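Local coordinates for 5' nucleotidase family protein (Staphylococcus aureus subsp. aureus, PDB 4Q7F) that belongs to the 5' nucleotidase family, pairing a metal-binding calcineurin-like phosphoesterase domain with a characteristic C-terminal domain, at residues 276-279 with 283-286; 148-151 with 156-159; 21-26 with 56-61. One frame throughout, in Å; residues are numbered along the deposited sequence.

Contact 1 of 3, residues 276-279 with 283-286; sequences LSTD and NLSV
Leu276 to Asp279 and Asn283 to Val286 form the turn end of an antiparallel beta hairpin, whose second strand, 284-293, is the outermost strand at one side of a five-stranded mixed sheet. The pairing rests on the hydrogen-bonded couple Ser277 and Ser285. Ser277 N gives its hydrogen to Ser285 O at 2.9 Å, and Ser285 N returns a bond to Ser277 O at 3.0 Å.

Towards the turn one backbone bond and one side-chain bond join Asp279 to Asn283: Asp279 N gives a rather bent bond to the Asn283 carbonyl, and Asn283 N reaches Asp279 OD1 at 3.1 Å. Asp279 CG sits between its backbone N and carbonyl carbon (chi1 58°), which brings the carboxylate across to the other arm; even so, the N-H meets OD1 from above the carboxylate plane, 49° out of it.

The face bearing Leu276, Thr278, Leu284 and Val286 is largely apolar. Leu276 CD2 touches Val286 CG2 at 3.8 Å, and nearer the turn the methyl Thr278 CG2 meets Leu284 CD2 at 3.7 Å. Thr278 thereby divides its side chain, since OG1 is hydrogen-bonded to Ser18 N. On the opposite face, Ser277 OG pairs with Glu287 OE1.

Strand 19-25 and the residue before it flank the first arm: Leu276 has a backbone bond with Ile20, and Thr278 with Ser18. Leu276 and Leu284 both reach Ile201 of strand 201-207, so this hairpin end packs against the neighbouring six-stranded sheet.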
ATOM      1  N   LEU A 276       0.337 -19.141 -22.510  1.00 29.59           N
ATOM      2  CA  LEU A 276       0.156 -20.567 -22.502  1.00 31.14           C
ATOM      3  C   LEU A 276      -0.047 -20.976 -23.956  1.00 32.30           C
ATOM      4  O   LEU A 276      -0.649 -20.217 -24.726  1.00 31.33           O
ATOM      5  CB  LEU A 276      -1.054 -20.953 -21.673  1.00 31.18           C
ATOM      6  CG  LEU A 276      -1.191 -20.539 -20.225  1.00 30.89           C
ATOM      7  CD1 LEU A 276      -2.403 -21.275 -19.668  1.00 31.64           C
ATOM      8  CD2 LEU A 276       0.042 -20.826 -19.374  1.00 30.89           C
ATOM      9  N   SER A 277       0.493 -22.133 -24.356  1.00 34.85           N
ATOM     10  CA  SER A 277       0.316 -22.629 -25.737  1.00 36.59           C
ATOM     11  C   SER A 277       0.138 -24.146 -25.757  1.00 39.26           C
ATOM     12  O   SER A 277       0.608 -24.849 -24.865  1.00 39.21           O
ATOM     13  CB  SER A 277       1.466 -22.198 -26.675  1.00 37.07           C
ATOM     14  OG  SER A 277       2.728 -22.681 -26.239  1.00 38.64           O
ATOM     15  N   THR A 278      -0.569 -24.639 -26.769  1.00 40.76           N
ATOM     16  CA  THR A 278      -0.844 -26.067 -26.881  1.00 44.00           C
ATOM     17  C   THR A 278       0.328 -26.869 -27.452  1.00 46.60           C
ATOM     18  O   THR A 278       1.145 -26.355 -28.204  1.00 45.43           O
ATOM     19  CB  THR A 278      -2.082 -26.323 -27.761  1.00 44.09           C
ATOM     20  OG1 THR A 278      -1.894 -25.716 -29.042  1.00 42.43           O
ATOM     21  CG2 THR A 278      -3.322 -25.736 -27.122  1.00 43.60           C
ATOM     22  N   ASP A 279       0.398 -28.133 -27.058  1.00 52.73           N
ATOM     23  CA  ASP A 279       1.409 -29.072 -27.547  1.00 57.64           C
ATOM     24  C   ASP A 279       0.653 -30.056 -28.423  1.00 62.58           C
ATOM     25  O   ASP A 279      -0.535 -29.835 -28.691  1.00 62.75           O
ATOM     26  CB  ASP A 279       2.086 -29.788 -26.367  1.00 59.46           C
ATOM     27  CG  ASP A 279       1.092 -30.560 -25.481  1.00 60.21           C
ATOM     28  OD1 ASP A 279       0.002 -30.933 -25.966  1.00 60.37           O
ATOM     29  OD2 ASP A 279       1.410 -30.794 -24.294  1.00 60.10           O
ATOM     30  N   ASN A 283      -2.826 -29.799 -25.306  1.00 66.98           N
ATOM     31  CA  ASN A 283      -2.753 -29.528 -23.881  1.00 62.84           C
ATOM     32  C   ASN A 283      -1.972 -28.242 -23.661  1.00 55.32           C
ATOM     33  O   ASN A 283      -0.821 -28.123 -24.079  1.00 52.92           O
ATOM     34  CB  ASN A 283      -2.063 -30.680 -23.160  1.00 67.21           C
ATOM     35  CG  ASN A 283      -2.824 -31.978 -23.287  1.00 72.39           C
ATOM     36  OD1 ASN A 283      -4.057 -31.990 -23.291  1.00 75.01           O
ATOM     37  ND2 ASN A 283      -2.097 -33.086 -23.382  1.00 77.30           N
ATOM     38  N   LEU A 284      -2.608 -27.280 -23.008  1.00 50.87           N
ATOM     39  CA  LEU A 284      -1.988 -25.992 -22.715  1.00 46.13           C
ATOM     40  C   LEU A 284      -0.878 -26.114 -21.674  1.00 44.94           C
ATOM     41  O   LEU A 284      -1.050 -26.778 -20.653  1.00 45.29           O
ATOM     42  CB  LEU A 284      -3.049 -25.007 -22.204  1.00 44.09           C
ATOM     43  CG  LEU A 284      -4.057 -24.487 -23.231  1.00 43.13           C
ATOM     44  CD1 LEU A 284      -5.260 -23.833 -22.572  1.00 42.35           C
ATOM     45  CD2 LEU A 284      -3.375 -23.514 -24.183  1.00 41.64           C
ATOM     46  N   SER A 285       0.261 -25.489 -21.953  1.00 42.07           N
ATOM     47  CA  SER A 285       1.369 -25.463 -21.013  1.00 42.51           C
ATOM     48  C   SER A 285       1.964 -24.075 -21.066  1.00 40.26           C
ATOM     49  O   SER A 285       1.782 -23.339 -22.040  1.00 38.60           O
ATOM     50  CB  SER A 285       2.443 -26.497 -21.351  1.00 44.25           C
ATOM     51  OG  SER A 285       3.195 -26.099 -22.483  1.00 44.51           O
ATOM     52  N   VAL A 286       2.683 -23.725 -20.014  1.00 40.08           N
ATOM     53  CA  VAL A 286       3.297 -22.425 -19.920  1.00 38.38           C
ATOM     54  C   VAL A 286       4.387 -22.297 -20.970  1.00 38.66           C
ATOM     55  O   VAL A 286       5.312 -23.105 -21.018  1.00 39.46           O
ATOM     56  CB  VAL A 286       3.940 -22.192 -18.532  1.00 38.08           C
ATOM     57  CG1 VAL A 286       4.651 -20.848 -18.504  1.00 36.96           C
ATOM     58  CG2 VAL A 286       2.902 -22.276 -17.424  1.00 38.00           C
TER

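Contact 2 of 3, residues 148-151 with 156-159; sequences KYFQ and TVGV
Phe150, Thr156 and Val157 bury the most surface where strands 147-152 and 155-163 pair. Phe150 and Val157 are a hydrogen-bonded antiparallel couple: Val157 N reaches Phe150 O at 2.7 Å, and Phe150 N bonds to Val157 O at 3.0 Å. Their side chains lie alongside each other on one face of the sheet. Phe150 CG is placed between its backbone N and carbonyl carbon (chi1 61°), which swings the ring across to the partner strand. There Val157 CB stands over one ring face, 3.8 Å from the centroid, in a CH-pi contact offset toward the rim; Val159 CG2 approaches Phe150 CE1 more distantly. The ring also stacks with Phe66.

Thr156 works on the reverse face. Its OG1 accepts a straight bond from Gln151 NE2 at 3.0 Å, with the oxygen almost in the plane of the amide; the bend of the Gln151 chain at chi2 (61°) turns the amide so that NE2 faces the hydroxyl of Thr156 alongside it. Further along this face Tyr149 CD1 comes to 3.6 Å from Gly158 CA; glycine carries no side chain to stand between ring and strand. The same ring stacks with His198.

An aromatic ring from strand 147-152 thus meets the partner strand on each face, Phe150 with one ring face against Val157 and Tyr149 obliquely at Gly158. The pattern is that of a regular two-stranded beta hairpin, here at the margin of the six-stranded mixed sheet of the calcineurin-like phosphoesterase domain, where 147-152 is an outermost strand and 155-163 continues alongside strand 201-207.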
ATOM      1  N   LYS A 148     -14.084 -17.894 -11.462  1.00 30.08           N
ATOM      2  CA  LYS A 148     -14.567 -17.719 -12.842  1.00 31.87           C
ATOM      3  C   LYS A 148     -14.002 -18.837 -13.717  1.00 31.61           C
ATOM      4  O   LYS A 148     -12.825 -19.195 -13.611  1.00 30.88           O
ATOM      5  CB  LYS A 148     -14.093 -16.358 -13.382  1.00 32.58           C
ATOM      6  CG  LYS A 148     -14.370 -16.074 -14.855  1.00 35.16           C
ATOM      7  CD  LYS A 148     -13.771 -14.725 -15.253  1.00 34.77           C
ATOM      8  CE  LYS A 148     -13.800 -14.491 -16.757  1.00 36.53           C
ATOM      9  NZ  LYS A 148     -15.171 -14.545 -17.336  1.00 36.99           N
ATOM     10  N   TYR A 149     -14.829 -19.380 -14.598  1.00 32.50           N
ATOM     11  CA  TYR A 149     -14.381 -20.422 -15.501  1.00 33.28           C
ATOM     12  C   TYR A 149     -14.643 -19.988 -16.941  1.00 34.00           C
ATOM     13  O   TYR A 149     -15.634 -19.316 -17.210  1.00 31.01           O
ATOM     14  CB  TYR A 149     -15.141 -21.731 -15.228  1.00 36.11           C
ATOM     15  CG  TYR A 149     -14.867 -22.367 -13.880  1.00 36.72           C
ATOM     16  CD1 TYR A 149     -13.708 -23.100 -13.662  1.00 37.70           C
ATOM     17  CD2 TYR A 149     -15.791 -22.283 -12.846  1.00 37.72           C
ATOM     18  CE1 TYR A 149     -13.453 -23.699 -12.429  1.00 40.06           C
ATOM     19  CE2 TYR A 149     -15.557 -22.894 -11.615  1.00 39.42           C
ATOM     20  CZ  TYR A 149     -14.385 -23.595 -11.410  1.00 39.53           C
ATOM     21  OH  TYR A 149     -14.144 -24.202 -10.202  1.00 41.51           O
ATOM     22  N   PHE A 150     -13.734 -20.341 -17.855  1.00 34.41           N
ATOM     23  CA  PHE A 150     -13.947 -20.074 -19.285  1.00 34.95           C
ATOM     24  C   PHE A 150     -13.194 -21.099 -20.125  1.00 34.60           C
ATOM     25  O   PHE A 150     -12.284 -21.767 -19.628  1.00 34.01           O
ATOM     26  CB  PHE A 150     -13.578 -18.634 -19.673  1.00 33.71           C
ATOM     27  CG  PHE A 150     -12.142 -18.284 -19.444  1.00 32.90           C
ATOM     28  CD1 PHE A 150     -11.728 -17.745 -18.230  1.00 32.71           C
ATOM     29  CD2 PHE A 150     -11.201 -18.466 -20.446  1.00 32.99           C
ATOM     30  CE1 PHE A 150     -10.404 -17.414 -18.019  1.00 31.24           C
ATOM     31  CE2 PHE A 150      -9.870 -18.137 -20.237  1.00 32.02           C
ATOM     32  CZ  PHE A 150      -9.475 -17.606 -19.023  1.00 31.85           C
ATOM     33  N   GLN A 151     -13.593 -21.242 -21.385  1.00 35.60           N
ATOM     34  CA  GLN A 151     -12.938 -22.202 -22.273  1.00 35.86           C
ATOM     35  C   GLN A 151     -11.875 -21.610 -23.186  1.00 34.45           C
ATOM     36  O   GLN A 151     -11.971 -20.469 -23.646  1.00 33.39           O
ATOM     37  CB  GLN A 151     -13.956 -22.977 -23.126  1.00 38.33           C
ATOM     38  CG  GLN A 151     -14.742 -23.999 -22.331  1.00 40.14           C
ATOM     39  CD  GLN A 151     -15.547 -23.346 -21.236  1.00 40.32           C
ATOM     40  OE1 GLN A 151     -16.289 -22.396 -21.489  1.00 40.31           O
ATOM     41  NE2 GLN A 151     -15.407 -23.845 -20.011  1.00 40.95           N
ATOM     42  N   THR A 156     -10.573 -25.962 -20.176  1.00 38.69           N
ATOM     43  CA  THR A 156     -11.218 -24.990 -19.316  1.00 36.99           C
ATOM     44  C   THR A 156     -10.205 -24.380 -18.389  1.00 35.07           C
ATOM     45  O   THR A 156      -9.347 -25.077 -17.837  1.00 34.98           O
ATOM     46  CB  THR A 156     -12.361 -25.616 -18.498  1.00 37.74           C
ATOM     47  OG1 THR A 156     -13.401 -26.030 -19.382  1.00 36.52           O
ATOM     48  CG2 THR A 156     -12.931 -24.606 -17.504  1.00 37.49           C
ATOM     49  N   VAL A 157     -10.286 -23.062 -18.261  1.00 33.35           N
ATOM     50  CA  VAL A 157      -9.449 -22.321 -17.335  1.00 32.36           C
ATOM     51  C   VAL A 157     -10.303 -21.944 -16.131  1.00 31.60           C
ATOM     52  O   VAL A 157     -11.434 -21.499 -16.295  1.00 30.65           O
ATOM     53  CB  VAL A 157      -8.918 -21.014 -17.954  1.00 31.33           C
ATOM     54  CG1 VAL A 157      -8.065 -20.268 -16.934  1.00 31.25           C
ATOM     55  CG2 VAL A 157      -8.132 -21.311 -19.214  1.00 31.78           C
ATOM     56  N   GLY A 158      -9.749 -22.113 -14.930  1.00 31.26           N
ATOM     57  CA  GLY A 158     -10.422 -21.757 -13.695  1.00 31.21           C
ATOM     58  C   GLY A 158      -9.615 -20.678 -12.996  1.00 29.58           C
ATOM     59  O   GLY A 158      -8.400 -20.813 -12.834  1.00 29.28           O
ATOM     60  N   VAL A 159     -10.282 -19.600 -12.604  1.00 28.61           N
ATOM     61  CA  VAL A 159      -9.607 -18.492 -11.959  1.00 28.55           C
ATOM     62  C   VAL A 159     -10.171 -18.254 -10.573  1.00 28.11           C
ATOM     63  O   VAL A 159     -11.382 -18.191 -10.380  1.00 29.25           O
ATOM     64  CB  VAL A 159      -9.750 -17.182 -12.762  1.00 28.29           C
ATOM     65  CG1 VAL A 159      -8.924 -16.080 -12.116  1.00 27.62           C
ATOM     66  CG2 VAL A 159      -9.301 -17.379 -14.189  1.00 28.12           C
TER

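Contact 3 of 3, residues 21-26 with 56-61; sequences AFYVVS and EQDRRQ
Within the beta-alpha-beta unit of strand 19-25, helix 48-59 and strand 65-69, Tyr23 and Asp58 join the first strand to the helix. One buried aromatic residue supplies the whole strand side of the contact. Tyr23 OH donates to Asp58 OD2 at 2.6 Å, a short bond made at the rim of the ring and close to its plane. The two flat groups are turned almost at right angles, 85° apart, and the hydroxyl meets OD2 on its anti side. The aspartate presents this oxygen because CG lies anti to the backbone N (chi1 -167°), dropping the carboxylate toward the sheet.

OD2 also takes part in a salt bridge with Arg273 NH1 of strand 270-278. A single carboxylate oxygen is therefore shared by a tyrosine and an arginine, which would be expected to stabilise its negative charge.

Next to this bond, Arg59 packs with its aliphatic root: CB lies 3.5 Å from Tyr23 CE2, and CA approaches Tyr23 OH at 3.1 Å. The rest of the arginine leads away from the tyrosine. Arg59 NH1 forms a salt bridge with Glu56 OE2 at 2.9 Å, one helical turn back, while NE bonds to Ser65 OG. At the end of the segment, Gln61 NE2 folds back onto the carbonyl Asp58 O at 3.2 Å.

Strands 65-69 and 270-278 lie on either side of strand 19-25: Tyr23 has backbone bonds with Phe66 and Ile68, and Phe22 with Val274. Helix 48-59 meets this sheet through Tyr23 and through Arg59, which touches Lys67; Glu56 forms a further salt bridge with the same lysine.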
ATOM      1  N   ALA A  21      -2.700 -15.356 -24.038  1.00 24.06           N
ATOM      2  CA  ALA A  21      -1.878 -14.524 -23.179  1.00 23.03           C
ATOM      3  C   ALA A  21      -2.676 -13.877 -22.082  1.00 22.12           C
ATOM      4  O   ALA A  21      -3.795 -13.391 -22.304  1.00 21.79           O
ATOM      5  CB  ALA A  21      -1.158 -13.459 -24.001  1.00 22.43           C
ATOM      6  N   PHE A  22      -2.066 -13.868 -20.894  1.00 21.14           N
ATOM      7  CA  PHE A  22      -2.614 -13.247 -19.717  1.00 21.49           C
ATOM      8  C   PHE A  22      -1.782 -12.045 -19.351  1.00 20.95           C
ATOM      9  O   PHE A  22      -0.595 -12.169 -19.118  1.00 20.74           O
ATOM     10  CB  PHE A  22      -2.612 -14.224 -18.541  1.00 22.12           C
ATOM     11  CG  PHE A  22      -3.589 -15.345 -18.681  1.00 22.29           C
ATOM     12  CD1 PHE A  22      -3.225 -16.524 -19.304  1.00 23.38           C
ATOM     13  CD2 PHE A  22      -4.877 -15.231 -18.165  1.00 23.02           C
ATOM     14  CE1 PHE A  22      -4.122 -17.569 -19.412  1.00 24.68           C
ATOM     15  CE2 PHE A  22      -5.775 -16.268 -18.272  1.00 23.94           C
ATOM     16  CZ  PHE A  22      -5.406 -17.437 -18.905  1.00 24.96           C
ATOM     17  N   TYR A  23      -2.418 -10.881 -19.332  1.00 20.92           N
ATOM     18  CA  TYR A  23      -1.779  -9.624 -18.965  1.00 20.25           C
ATOM     19  C   TYR A  23      -2.316  -9.135 -17.633  1.00 21.12           C
ATOM     20  O   TYR A  23      -3.541  -9.075 -17.417  1.00 21.42           O
ATOM     21  CB  TYR A  23      -2.105  -8.548 -20.000  1.00 20.19           C
ATOM     22  CG  TYR A  23      -1.532  -8.822 -21.337  1.00 19.98           C
ATOM     23  CD1 TYR A  23      -0.230  -8.426 -21.636  1.00 20.72           C
ATOM     24  CD2 TYR A  23      -2.277  -9.480 -22.325  1.00 21.01           C
ATOM     25  CE1 TYR A  23       0.325  -8.670 -22.860  1.00 19.95           C
ATOM     26  CE2 TYR A  23      -1.737  -9.718 -23.567  1.00 21.18           C
ATOM     27  CZ  TYR A  23      -0.437  -9.313 -23.826  1.00 20.83           C
ATOM     28  OH  TYR A  23       0.124  -9.549 -25.024  1.00 20.78           O
ATOM     29  N   VAL A  24      -1.420  -8.712 -16.762  1.00 20.53           N
ATOM     30  CA  VAL A  24      -1.849  -8.245 -15.481  1.00 20.96           C
ATOM     31  C   VAL A  24      -1.122  -6.994 -15.034  1.00 19.48           C
ATOM     32  O   VAL A  24       0.075  -6.851 -15.253  1.00 18.86           O
ATOM     33  CB  VAL A  24      -1.722  -9.360 -14.395  1.00 22.65           C
ATOM     34  CG1 VAL A  24      -0.335  -9.984 -14.403  1.00 23.00           C
ATOM     35  CG2 VAL A  24      -2.061  -8.813 -13.002  1.00 22.62           C
ATOM     36  N   VAL A  25      -1.904  -6.069 -14.477  1.00 19.51           N
ATOM     37  CA  VAL A  25      -1.390  -4.894 -13.786  1.00 19.26           C
ATOM     38  C   VAL A  25      -1.808  -5.099 -12.335  1.00 20.34           C
ATOM     39  O   VAL A  25      -2.831  -5.766 -12.037  1.00 20.22           O
ATOM     40  CB  VAL A  25      -1.902  -3.549 -14.338  1.00 19.90           C
ATOM     41  CG1 VAL A  25      -1.292  -3.288 -15.697  1.00 20.65           C
ATOM     42  CG2 VAL A  25      -3.423  -3.497 -14.415  1.00 19.82           C
ATOM     43  N   SER A  26      -1.002  -4.584 -11.418  1.00 19.74           N
ATOM     44  CA  SER A  26      -1.308  -4.705 -10.002  1.00 20.30           C
ATOM     45  C   SER A  26      -0.829  -3.463  -9.301  1.00 19.11           C
ATOM     46  O   SER A  26       0.149  -2.835  -9.729  1.00 17.53           O
ATOM     47  CB  SER A  26      -0.624  -5.932  -9.378  1.00 22.20           C
ATOM     48  OG  SER A  26      -1.055  -6.157  -8.039  1.00 21.52           O
ATOM     49  N   GLU A  56      -2.364  -3.358 -25.228  1.00 20.43           N
ATOM     50  CA  GLU A  56      -3.117  -3.293 -26.476  1.00 21.81           C
ATOM     51  C   GLU A  56      -2.246  -3.587 -27.696  1.00 23.32           C
ATOM     52  O   GLU A  56      -2.596  -4.417 -28.530  1.00 25.56           O
ATOM     53  CB  GLU A  56      -3.835  -1.942 -26.586  1.00 22.69           C
ATOM     54  CG  GLU A  56      -5.001  -1.821 -25.631  1.00 22.89           C
ATOM     55  CD  GLU A  56      -6.054  -2.893 -25.868  1.00 24.76           C
ATOM     56  OE1 GLU A  56      -6.701  -2.854 -26.923  1.00 25.31           O
ATOM     57  OE2 GLU A  56      -6.257  -3.753 -24.984  1.00 25.65           O
ATOM     58  N   GLN A  57      -1.098  -2.921 -27.809  1.00 23.51           N
ATOM     59  CA  GLN A  57      -0.204  -3.197 -28.915  1.00 24.39           C
ATOM     60  C   GLN A  57       0.321  -4.638 -28.902  1.00 23.52           C
ATOM     61  O   GLN A  57       0.309  -5.298 -29.916  1.00 23.94           O
ATOM     62  CB  GLN A  57       0.967  -2.208 -28.953  1.00 25.77           C
ATOM     63  CG  GLN A  57       0.511  -0.802 -29.257  1.00 28.90           C
ATOM     64  CD  GLN A  57       1.637   0.176 -29.445  1.00 33.62           C
ATOM     65  OE1 GLN A  57       1.690   0.878 -30.454  1.00 41.25           O
ATOM     66  NE2 GLN A  57       2.548   0.232 -28.484  1.00 36.63           N
ATOM     67  N   ASP A  58       0.773  -5.118 -27.752  1.00 22.33           N
ATOM     68  CA  ASP A  58       1.372  -6.458 -27.658  1.00 21.97           C
ATOM     69  C   ASP A  58       0.445  -7.670 -27.803  1.00 21.38           C
ATOM     70  O   ASP A  58       0.881  -8.752 -28.189  1.00 21.25           O
ATOM     71  CB  ASP A  58       1.999  -6.613 -26.269  1.00 21.73           C
ATOM     72  CG  ASP A  58       2.915  -7.828 -26.178  1.00 22.99           C
ATOM     73  OD1 ASP A  58       4.029  -7.735 -26.706  1.00 23.23           O
ATOM     74  OD2 ASP A  58       2.558  -8.846 -25.543  1.00 23.63           O
ATOM     75  N   ARG A  59      -0.814  -7.505 -27.417  1.00 21.08           N
ATOM     76  CA  ARG A  59      -1.742  -8.620 -27.351  1.00 21.38           C
ATOM     77  C   ARG A  59      -2.216  -9.116 -28.712  1.00 22.60           C
ATOM     78  O   ARG A  59      -2.636 -10.271 -28.834  1.00 21.70           O
ATOM     79  CB  ARG A  59      -2.958  -8.246 -26.473  1.00 20.92           C
ATOM     80  CG  ARG A  59      -3.887  -7.234 -27.117  1.00 21.48           C
ATOM     81  CD  ARG A  59      -4.956  -6.719 -26.166  1.00 21.61           C
ATOM     82  NE  ARG A  59      -5.751  -7.789 -25.558  1.00 21.97           N
ATOM     83  CZ  ARG A  59      -6.882  -7.596 -24.884  1.00 22.63           C
ATOM     84  NH1 ARG A  59      -7.382  -6.368 -24.707  1.00 21.79           N
ATOM     85  NH2 ARG A  59      -7.521  -8.651 -24.381  1.00 22.95           N
ATOM     86  N   ARG A  60      -2.123  -8.252 -29.721  1.00 23.94           N
ATOM     87  CA  ARG A  60      -2.589  -8.577 -31.059  1.00 27.09           C
ATOM     88  C   ARG A  60      -1.910  -9.822 -31.680  1.00 27.89           C
ATOM     89  O   ARG A  60      -2.520 -10.496 -32.481  1.00 29.03           O
ATOM     90  CB  ARG A  60      -2.435  -7.347 -31.958  1.00 30.16           C
ATOM     91  CG  ARG A  60      -3.053  -7.489 -33.335  1.00 34.76           C
ATOM     92  CD  ARG A  60      -2.781  -6.254 -34.185  1.00 39.44           C
ATOM     93  NE  ARG A  60      -3.210  -6.431 -35.576  1.00 42.44           N
ATOM     94  CZ  ARG A  60      -2.537  -7.137 -36.482  1.00 46.84           C
ATOM     95  NH1 ARG A  60      -3.004  -7.236 -37.727  1.00 49.31           N
ATOM     96  NH2 ARG A  60      -1.406  -7.770 -36.152  1.00 47.22           N
ATOM     97  N   GLN A  61      -0.669 -10.132 -31.286  1.00 27.98           N
ATOM     98  CA  GLN A  61       0.047 -11.294 -31.830  1.00 28.76           C
ATOM     99  C   GLN A  61      -0.490 -12.651 -31.345  1.00 29.43           C
ATOM    100  O   GLN A  61      -0.237 -13.676 -31.973  1.00 31.55           O
ATOM    101  CB  GLN A  61       1.536 -11.220 -31.490  1.00 28.97           C
ATOM    102  CG  GLN A  61       1.836 -11.326 -30.012  1.00 28.92           C
ATOM    103  CD  GLN A  61       3.310 -11.186 -29.690  1.00 29.85           C
ATOM    104  OE1 GLN A  61       4.129 -11.993 -30.117  1.00 31.80           O
ATOM    105  NE2 GLN A  61       3.645 -10.193 -28.892  1.00 29.98           N
TER

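How the contacts relate
From the N terminus, contact 3 comes first, closing a loop of 29 intervening residues as the chain passes from strand 19-25 into helix 48-59. Contacts 2 and 1 follow as tight hairpin closures, with four and three residues between their segments. All three stand in series; none encloses or crosses another. In space Phe22, beside the tyrosine of contact 3, links them: it touches Leu276 of contact 1 (CE1 to CD1, 4.1 Å) and Phe150 of contact 2 (CE2 to CZ, 4.0 Å), while contacts 1 and 2 themselves do not touch. Contacts 1 and 3 share the five-stranded sheet, whereas contact 2 belongs to the six-stranded one, and Phe22 packs where the two sheets meet.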